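Afp2 (Serratia entomophila, PDB 6RBN) probably forms, together with Afp3, the contractile sheath around the inner tube of the anti-feeding prophage, a phage-tail-like injection system. Local coordinates at residues 148-160 with 239-253. Numbering follows the deposited sequence.
Sequences EEYPTSPFGAVFY and RTLEDSDNWRYIPVR
The F155 ring and the R253 guanidinium meet with their planes 66° apart; ring atom CZ lies in the guanidinium plane, at its edge, and F155 CE1 is 3.2 Å from R253 NH2. F155 also packs on F116 and V120 of helix 112-122. The Y150 ring is sandwiched within its own segment, with E149 CG over one face and V158 CG2 over the opposite one. Here strand 156-157, an outermost strand of the mixed sheet within this chain, in the region assigned to the subtilisin-like sheath domain, borders the loop leading into helix 250-267, near the start of the C-terminal domain family; the contact is consistent with a junction between the two. R253 reaches F155 because its chain, CG anti to the backbone N (chi1 -175°), bends at chi2 (72°); its aliphatic part passes P154 O, with CG 3.5 Å away. The charged end forms a salt bridge with E14 of an Afp3 chain, tying this junction to the sheath assembly. L241 fills the bend between 151 and 158: CD2 packs 3.7 Å from V158 CG2, the two side chains crossing at about a right angle, while CD1 sits against P151 O. E242, extended throughout, runs alongside P154, whose CB also touches W247 CB at 3.6 Å. At the end of the strand, I250 CD1 packs against A157 CB and F159 CZ, and F127 of strand 127-129 adds to this apolar patch. One backbone bond spans the segments, a weak one from L241 N to G156 O at 3.1 Å, and T240 CA approaches the same oxygen. Within 239-253, T240 OG1 donates to W247 O at 2.6 Å.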
loop_
_atom_site.group_PDB
_atom_site.type_symbol
_atom_site.label_atom_id
_atom_site.label_comp_id
_atom_site.label_asym_id
_atom_site.label_seq_id
_atom_site.Cartn_x
_atom_site.Cartn_y
_atom_site.Cartn_z
ATOM N N GLU C 148 -90.864 -20.279 50.269
ATOM C CA GLU C 148 -91.367 -19.194 49.437
ATOM C C GLU C 148 -90.889 -17.817 49.871
ATOM O O GLU C 148 -91.061 -16.858 49.113
ATOM C CB GLU C 148 -92.898 -19.212 49.406
ATOM C CG GLU C 148 -93.554 -18.926 50.736
ATOM C CD GLU C 148 -95.063 -19.016 50.658
ATOM O OE1 GLU C 148 -95.583 -19.308 49.562
ATOM O OE2 GLU C 148 -95.727 -18.801 51.693
ATOM N N GLU C 149 -90.299 -17.684 51.056
ATOM C CA GLU C 149 -89.770 -16.397 51.483
ATOM C C GLU C 149 -88.330 -16.175 51.050
ATOM O O GLU C 149 -87.808 -15.072 51.240
ATOM C CB GLU C 149 -89.852 -16.256 53.004
ATOM C CG GLU C 149 -88.934 -17.193 53.757
ATOM C CD GLU C 149 -89.015 -17.002 55.258
ATOM O OE1 GLU C 149 -89.793 -16.139 55.708
ATOM O OE2 GLU C 149 -88.299 -17.717 55.988
ATOM N N TYR C 150 -87.697 -17.160 50.488
ATOM C CA TYR C 150 -86.285 -17.125 50.155
ATOM C C TYR C 150 -86.081 -16.724 48.700
ATOM O O TYR C 150 -86.959 -16.945 47.861
ATOM C CB TYR C 150 -85.657 -18.491 50.402
ATOM C CG TYR C 150 -85.756 -18.917 51.836
ATOM C CD1 TYR C 150 -84.911 -18.384 52.794
ATOM C CD2 TYR C 150 -86.701 -19.848 52.236
ATOM C CE1 TYR C 150 -85.003 -18.765 54.106
ATOM C CE2 TYR C 150 -86.801 -20.236 53.550
ATOM C CZ TYR C 150 -85.949 -19.692 54.479
ATOM O OH TYR C 150 -86.046 -20.075 55.791
ATOM N N PRO C 151 -84.931 -16.118 48.374
ATOM C CA PRO C 151 -84.638 -15.799 46.968
ATOM C C PRO C 151 -84.389 -17.027 46.106
ATOM O O PRO C 151 -84.299 -18.148 46.612
ATOM C CB PRO C 151 -83.381 -14.928 47.066
ATOM C CG PRO C 151 -83.416 -14.364 48.436
ATOM C CD PRO C 151 -83.999 -15.437 49.290
ATOM N N THR C 152 -84.275 -16.828 44.795
ATOM C CA THR C 152 -84.006 -17.913 43.860
ATOM C C THR C 152 -82.607 -17.753 43.263
ATOM O O THR C 152 -82.254 -18.404 42.273
ATOM C CB THR C 152 -85.095 -17.943 42.780
ATOM O OG1 THR C 152 -86.349 -17.616 43.387
ATOM C CG2 THR C 152 -85.279 -19.351 42.205
ATOM N N SER C 153 -81.798 -16.895 43.864
ATOM C CA SER C 153 -80.457 -16.615 43.388
ATOM C C SER C 153 -79.526 -17.785 43.700
ATOM O O SER C 153 -79.722 -18.493 44.688
ATOM C CB SER C 153 -79.920 -15.351 44.045
ATOM O OG SER C 153 -79.725 -15.566 45.428
ATOM N N PRO C 154 -78.496 -18.003 42.881
ATOM C CA PRO C 154 -77.511 -19.049 43.174
ATOM C C PRO C 154 -76.467 -18.677 44.213
ATOM O O PRO C 154 -75.451 -19.366 44.306
ATOM C CB PRO C 154 -76.843 -19.261 41.813
ATOM C CG PRO C 154 -76.960 -17.974 41.135
ATOM C CD PRO C 154 -78.285 -17.419 41.545
ATOM N N PHE C 155 -76.671 -17.606 44.975
ATOM C CA PHE C 155 -75.692 -17.095 45.918
ATOM C C PHE C 155 -76.095 -17.330 47.369
ATOM O O PHE C 155 -75.564 -16.668 48.264
ATOM C CB PHE C 155 -75.478 -15.604 45.675
ATOM C CG PHE C 155 -74.829 -15.283 44.363
ATOM C CD1 PHE C 155 -73.460 -15.226 44.254
ATOM C CD2 PHE C 155 -75.601 -15.053 43.233
ATOM C CE1 PHE C 155 -72.862 -14.919 43.062
ATOM C CE2 PHE C 155 -75.001 -14.760 42.024
ATOM C CZ PHE C 155 -73.632 -14.696 41.938
ATOM N N GLY C 156 -77.023 -18.250 47.622
ATOM C CA GLY C 156 -77.526 -18.441 48.964
ATOM C C GLY C 156 -77.862 -19.890 49.250
ATOM O O GLY C 156 -78.045 -20.706 48.345
ATOM N N ALA C 157 -77.932 -20.191 50.545
ATOM C CA ALA C 157 -78.410 -21.470 51.048
ATOM C C ALA C 157 -79.062 -21.226 52.402
ATOM O O ALA C 157 -78.841 -20.191 53.032
ATOM C CB ALA C 157 -77.282 -22.491 51.148
ATOM N N VAL C 158 -79.864 -22.185 52.858
ATOM C CA VAL C 158 -80.846 -21.918 53.902
ATOM C C VAL C 158 -80.451 -22.515 55.250
ATOM O O VAL C 158 -80.544 -21.817 56.259
ATOM C CB VAL C 158 -82.241 -22.394 53.453
ATOM C CG1 VAL C 158 -83.269 -22.117 54.524
ATOM C CG2 VAL C 158 -82.619 -21.673 52.197
ATOM N N PHE C 159 -80.027 -23.790 55.300
ATOM C CA PHE C 159 -79.526 -24.442 56.521
ATOM C C PHE C 159 -80.538 -24.464 57.665
ATOM O O PHE C 159 -80.449 -23.626 58.556
ATOM C CB PHE C 159 -78.212 -23.809 56.990
ATOM C CG PHE C 159 -77.096 -23.973 56.018
ATOM C CD1 PHE C 159 -76.416 -25.173 55.924
ATOM C CD2 PHE C 159 -76.729 -22.930 55.189
ATOM C CE1 PHE C 159 -75.390 -25.328 55.025
ATOM C CE2 PHE C 159 -75.702 -23.077 54.295
ATOM C CZ PHE C 159 -75.032 -24.278 54.209
ATOM N N TYR C 160 -81.552 -25.345 57.591
ATOM C CA TYR C 160 -82.712 -25.256 58.486
ATOM C C TYR C 160 -82.429 -25.389 59.987
ATOM O O TYR C 160 -82.693 -24.411 60.708
ATOM C CB TYR C 160 -83.793 -26.242 58.022
ATOM C CG TYR C 160 -84.824 -26.592 59.072
ATOM C CD1 TYR C 160 -85.754 -25.667 59.510
ATOM C CD2 TYR C 160 -84.878 -27.872 59.602
ATOM C CE1 TYR C 160 -86.687 -25.998 60.469
ATOM C CE2 TYR C 160 -85.812 -28.214 60.551
ATOM C CZ TYR C 160 -86.712 -27.275 60.978
ATOM O OH TYR C 160 -87.645 -27.616 61.925
ATOM N N ARG C 239 -76.103 -27.784 48.624
ATOM C CA ARG C 239 -76.745 -27.199 47.458
ATOM C C ARG C 239 -77.149 -25.748 47.711
ATOM O O ARG C 239 -77.282 -25.300 48.850
ATOM C CB ARG C 239 -77.963 -28.032 47.067
ATOM C CG ARG C 239 -77.646 -29.341 46.389
ATOM C CD ARG C 239 -78.882 -30.201 46.341
ATOM N NE ARG C 239 -78.656 -31.488 45.694
ATOM C CZ ARG C 239 -79.090 -31.804 44.483
ATOM N NH1 ARG C 239 -79.837 -30.948 43.806
ATOM N NH2 ARG C 239 -78.826 -32.996 43.973
ATOM N N THR C 240 -77.362 -25.019 46.619
ATOM C CA THR C 240 -77.762 -23.617 46.644
ATOM C C THR C 240 -79.261 -23.503 46.377
ATOM O O THR C 240 -79.971 -24.500 46.245
ATOM C CB THR C 240 -76.977 -22.792 45.619
ATOM O OG1 THR C 240 -77.214 -23.307 44.304
ATOM C CG2 THR C 240 -75.499 -22.829 45.905
ATOM N N LEU C 241 -79.734 -22.262 46.280
ATOM C CA LEU C 241 -81.140 -21.983 46.022
ATOM C C LEU C 241 -81.526 -22.131 44.558
ATOM O O LEU C 241 -82.721 -22.090 44.247
ATOM C CB LEU C 241 -81.488 -20.577 46.503
ATOM C CG LEU C 241 -81.525 -20.387 48.015
ATOM C CD1 LEU C 241 -81.589 -18.925 48.385
ATOM C CD2 LEU C 241 -82.737 -21.094 48.539
ATOM N N GLU C 242 -80.566 -22.300 43.654
ATOM C CA GLU C 242 -80.849 -22.550 42.246
ATOM C C GLU C 242 -80.421 -23.964 41.892
ATOM O O GLU C 242 -79.249 -24.318 42.045
ATOM C CB GLU C 242 -80.137 -21.546 41.342
ATOM C CG GLU C 242 -80.412 -21.800 39.871
ATOM C CD GLU C 242 -79.770 -20.783 38.959
ATOM O OE1 GLU C 242 -79.125 -19.851 39.468
ATOM O OE2 GLU C 242 -79.905 -20.920 37.728
ATOM N N ASP C 243 -81.368 -24.765 41.415
ATOM C CA ASP C 243 -81.084 -26.141 41.017
ATOM C C ASP C 243 -80.905 -26.210 39.503
ATOM O O ASP C 243 -81.775 -26.651 38.754
ATOM C CB ASP C 243 -82.192 -27.071 41.497
ATOM C CG ASP C 243 -81.863 -28.529 41.271
ATOM O OD1 ASP C 243 -81.024 -29.072 42.018
ATOM O OD2 ASP C 243 -82.446 -29.134 40.349
ATOM N N SER C 244 -79.740 -25.752 39.060
ATOM C CA SER C 244 -79.345 -25.824 37.666
ATOM C C SER C 244 -78.107 -26.699 37.540
ATOM O O SER C 244 -77.472 -27.050 38.534
ATOM C CB SER C 244 -79.066 -24.432 37.093
ATOM O OG SER C 244 -77.957 -23.836 37.738
ATOM N N ASP C 245 -77.763 -27.053 36.301
ATOM C CA ASP C 245 -76.556 -27.840 36.076
ATOM C C ASP C 245 -75.289 -27.027 36.287
ATOM O O ASP C 245 -74.224 -27.610 36.503
ATOM C CB ASP C 245 -76.556 -28.431 34.669
ATOM C CG ASP C 245 -77.552 -29.556 34.511
ATOM O OD1 ASP C 245 -77.814 -30.261 35.508
ATOM O OD2 ASP C 245 -78.074 -29.736 33.392
ATOM N N ASN C 246 -75.378 -25.702 36.229
ATOM C CA ASN C 246 -74.228 -24.846 36.480
ATOM C C ASN C 246 -74.078 -24.499 37.954
ATOM O O ASN C 246 -73.008 -24.701 38.533
ATOM C CB ASN C 246 -74.331 -23.559 35.656
ATOM C CG ASN C 246 -74.015 -23.773 34.195
ATOM O OD1 ASN C 246 -73.090 -24.503 33.848
ATOM N ND2 ASN C 246 -74.773 -23.117 33.326
ATOM N N TRP C 247 -75.136 -23.986 38.578
ATOM C CA TRP C 247 -75.008 -23.312 39.862
ATOM C C TRP C 247 -75.800 -24.005 40.960
ATOM O O TRP C 247 -76.370 -23.371 41.847
ATOM C CB TRP C 247 -75.414 -21.852 39.738
ATOM C CG TRP C 247 -74.670 -21.133 38.678
ATOM C CD1 TRP C 247 -75.179 -20.637 37.522
ATOM C CD2 TRP C 247 -73.259 -20.912 38.620
ATOM N NE1 TRP C 247 -74.187 -20.069 36.772
ATOM C CE2 TRP C 247 -72.995 -20.231 37.424
ATOM C CE3 TRP C 247 -72.192 -21.211 39.472
ATOM C CZ2 TRP C 247 -71.718 -19.842 37.062
ATOM C CZ3 TRP C 247 -70.935 -20.818 39.114
ATOM C CH2 TRP C 247 -70.707 -20.144 37.923
ATOM N N ARG C 248 -75.824 -25.329 40.903
ATOM C CA ARG C 248 -76.026 -26.184 42.060
ATOM C C ARG C 248 -74.710 -26.190 42.843
ATOM O O ARG C 248 -73.719 -25.610 42.397
ATOM C CB ARG C 248 -76.448 -27.571 41.571
ATOM C CG ARG C 248 -77.037 -28.543 42.557
ATOM C CD ARG C 248 -77.340 -29.863 41.874
ATOM N NE ARG C 248 -78.390 -29.754 40.869
ATOM C CZ ARG C 248 -78.225 -30.003 39.575
ATOM N NH1 ARG C 248 -77.043 -30.385 39.116
ATOM N NH2 ARG C 248 -79.245 -29.879 38.740
ATOM N N TYR C 249 -74.681 -26.842 44.015
ATOM C CA TYR C 249 -73.436 -27.170 44.715
ATOM C C TYR C 249 -72.587 -25.985 45.170
ATOM O O TYR C 249 -71.727 -25.528 44.414
ATOM C CB TYR C 249 -72.557 -28.132 43.902
ATOM C CG TYR C 249 -73.175 -29.490 43.717
ATOM C CD1 TYR C 249 -73.395 -30.320 44.805
ATOM C CD2 TYR C 249 -73.478 -29.967 42.454
ATOM C CE1 TYR C 249 -73.947 -31.565 44.645
ATOM C CE2 TYR C 249 -74.024 -31.219 42.282
ATOM C CZ TYR C 249 -74.257 -32.012 43.381
ATOM O OH TYR C 249 -74.804 -33.260 43.212
ATOM N N ILE C 250 -72.886 -25.450 46.357
ATOM C CA ILE C 250 -72.127 -24.439 47.118
ATOM C C ILE C 250 -70.606 -24.466 46.913
ATOM O O ILE C 250 -70.019 -23.377 46.804
ATOM C CB ILE C 250 -72.462 -24.551 48.625
ATOM C CG1 ILE C 250 -73.943 -24.319 48.888
ATOM C CG2 ILE C 250 -71.688 -23.559 49.489
ATOM C CD1 ILE C 250 -74.337 -24.644 50.303
ATOM N N PRO C 251 -69.886 -25.665 46.841
ATOM C CA PRO C 251 -68.496 -25.651 46.343
ATOM C C PRO C 251 -68.244 -24.919 45.035
ATOM O O PRO C 251 -67.400 -24.023 45.000
ATOM C CB PRO C 251 -68.181 -27.136 46.165
ATOM C CG PRO C 251 -68.948 -27.770 47.140
ATOM C CD PRO C 251 -70.204 -27.024 47.333
ATOM N N VAL C 252 -68.963 -25.262 43.962
ATOM C CA VAL C 252 -68.633 -24.678 42.665
ATOM C C VAL C 252 -69.141 -23.255 42.510
ATOM O O VAL C 252 -68.772 -22.589 41.539
ATOM C CB VAL C 252 -69.154 -25.515 41.481
ATOM C CG1 VAL C 252 -68.727 -26.961 41.625
ATOM C CG2 VAL C 252 -70.640 -25.387 41.318
ATOM N N ARG C 253 -69.967 -22.763 43.431
ATOM C CA ARG C 253 -70.269 -21.338 43.408
ATOM C C ARG C 253 -69.203 -20.541 44.146
ATOM O O ARG C 253 -68.688 -19.552 43.619
ATOM C CB ARG C 253 -71.638 -21.039 44.022
ATOM C CG ARG C 253 -71.956 -19.570 43.872
ATOM C CD ARG C 253 -72.260 -19.318 42.417
ATOM N NE ARG C 253 -72.060 -17.943 41.991
ATOM C CZ ARG C 253 -70.922 -17.528 41.452
ATOM N NH1 ARG C 253 -69.940 -18.391 41.273
ATOM N NH2 ARG C 253 -70.761 -16.276 41.076
#